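Local coordinates for periplasmic binding protein (Thermotoga lettingae TMO, PDB 4RY8) that probably serves as the sugar-capturing periplasmic component of a transporter and binds 5-methylthioribose, at residues C[209-213]-C[245-249]. Residues are numbered along the deposited sequence; the frame is centred on the assembly and turned at random.
Sequences AKGAV and SPWVA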
loop_
_atom_site.group_PDB
_atom_site.type_symbol
_atom_site.label_atom_id
_atom_site.label_comp_id
_atom_site.label_asym_id
_atom_site.label_seq_id
_atom_site.Cartn_x
_atom_site.Cartn_y
_atom_site.Cartn_z
ATOM N N ALA C 209 -13.117 4.345 -16.581
ATOM C CA ALA C 209 -14.070 3.350 -16.045
ATOM C C ALA C 209 -15.488 3.547 -16.608
ATOM O O ALA C 209 -16.126 2.599 -17.023
ATOM C CB ALA C 209 -14.087 3.404 -14.512
ATOM N N LYS C 210 -15.957 4.791 -16.649
ATOM C CA LYS C 210 -17.316 5.118 -17.085
ATOM C C LYS C 210 -17.519 4.666 -18.503
ATOM O O LYS C 210 -18.492 4.042 -18.831
ATOM C CB LYS C 210 -17.569 6.630 -16.970
ATOM C CG LYS C 210 -17.244 7.207 -15.595
ATOM C CD LYS C 210 -18.428 7.668 -14.800
ATOM C CE LYS C 210 -18.829 9.073 -15.180
ATOM N NZ LYS C 210 -17.779 10.125 -15.074
ATOM N N GLY C 211 -16.548 4.944 -19.362
ATOM C CA GLY C 211 -16.619 4.440 -20.725
ATOM C C GLY C 211 -16.692 2.955 -20.821
ATOM O O GLY C 211 -17.509 2.422 -21.591
ATOM N N ALA C 212 -15.855 2.277 -20.047
ATOM C CA ALA C 212 -15.770 0.817 -20.054
ATOM C C ALA C 212 -17.070 0.164 -19.604
ATOM O O ALA C 212 -17.561 -0.772 -20.246
ATOM C CB ALA C 212 -14.624 0.345 -19.180
ATOM N N VAL C 213 -17.649 0.704 -18.536
ATOM C CA VAL C 213 -18.907 0.180 -17.995
ATOM C C VAL C 213 -20.057 0.363 -18.943
ATOM O O VAL C 213 -20.884 -0.538 -19.092
ATOM C CB VAL C 213 -19.230 0.861 -16.638
ATOM C CG1 VAL C 213 -20.608 0.460 -16.112
ATOM C CG2 VAL C 213 -18.160 0.501 -15.615
ATOM N N SER C 245 -25.012 -3.713 -12.362
ATOM C CA SER C 245 -23.750 -3.016 -12.679
ATOM C C SER C 245 -22.563 -3.967 -12.582
ATOM O O SER C 245 -22.422 -4.687 -11.614
ATOM C CB SER C 245 -23.506 -1.829 -11.752
ATOM O OG SER C 245 -22.269 -1.197 -12.094
ATOM N N PRO C 246 -21.685 -3.970 -13.589
ATOM C CA PRO C 246 -20.433 -4.703 -13.440
ATOM C C PRO C 246 -19.379 -3.921 -12.631
ATOM O O PRO C 246 -18.286 -4.438 -12.386
ATOM C CB PRO C 246 -19.953 -4.856 -14.885
ATOM C CG PRO C 246 -20.431 -3.595 -15.539
ATOM C CD PRO C 246 -21.796 -3.325 -14.900
ATOM N N TRP C 247 -19.696 -2.695 -12.213
ATOM C CA TRP C 247 -18.708 -1.861 -11.524
ATOM C C TRP C 247 -18.649 -2.227 -10.047
ATOM O O TRP C 247 -19.524 -1.820 -9.268
ATOM C CB TRP C 247 -19.049 -0.393 -11.726
ATOM C CG TRP C 247 -17.890 0.584 -11.460
ATOM C CD1 TRP C 247 -16.716 0.339 -10.820
ATOM C CD2 TRP C 247 -17.887 1.964 -11.793
ATOM N NE1 TRP C 247 -15.950 1.490 -10.775
ATOM C CE2 TRP C 247 -16.648 2.498 -11.385
ATOM C CE3 TRP C 247 -18.795 2.796 -12.453
ATOM C CZ2 TRP C 247 -16.338 3.827 -11.544
ATOM C CZ3 TRP C 247 -18.445 4.125 -12.663
ATOM C CH2 TRP C 247 -17.246 4.623 -12.204
ATOM N N VAL C 248 -17.642 -3.000 -9.634
ATOM C CA VAL C 248 -17.693 -3.599 -8.263
ATOM C C VAL C 248 -16.907 -2.886 -7.147
ATOM O O VAL C 248 -17.267 -2.971 -5.977
ATOM C CB VAL C 248 -17.394 -5.119 -8.262
ATOM C CG1 VAL C 248 -18.445 -5.866 -9.079
ATOM C CG2 VAL C 248 -16.043 -5.409 -8.788
ATOM N N ALA C 249 -15.867 -2.154 -7.510
ATOM C CA ALA C 249 -15.080 -1.415 -6.557
ATOM C C ALA C 249 -14.303 -0.282 -7.230
ATOM O O ALA C 249 -13.952 -0.363 -8.421
ATOM C CB ALA C 249 -14.105 -2.345 -5.841
#
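Ala209 CB lies above the plane of the Trp247 indole but displaced to the rim, 3.7 Å from CZ2. Val213 CG2 meets the same ring system obliquely, 4.0 Å from Trp247 CE3, its side chain running at about a right angle to that of Trp247. Lys210 CD comes to the edge of the six-membered ring, near its plane, 4.1 Å from Trp247 CZ3. The other branch of Val213 does separate work: CG1 lies anti to the backbone N (chi1 174°) and rests on the pyrrolidine ring of Pro246, 4.1 Å from CG. No hydrogen bond crosses between 209-213 and 245-249; the join is apolar and buried. It packs helix 206-219 against the start of strand 247-252 in the lobe of this periplasmic binding protein built on the sheet that includes 200-203, 226-230 and 247-252. The axes of segments 209-213 and 247-249 approach to 10.8 Å, their N-to-C directions 139° apart, and strand 226-230, the neighbour of 247-252 in the sheet, adds Ser229 against Ala209 and Val227 against Val213. Ser245 shapes the approach to the strand through an ST turn, its OG accepting from Trp247 N at 3.0 Å. Trp247 NE1 is hydrogen-bonded to Ser229 OG, which helps fix the indole's rotation. An alanine in place of Trp247 is likely to open a gap beside Ala209 and Val213 and leave Ser229 without its indole donor. Beyond the apolar layer, the bent Lys210 chain carries NZ to a salt bridge with Glu207, one turn back on the helix, while Asp236 and Met239 of helix 234-240 touch its side chain.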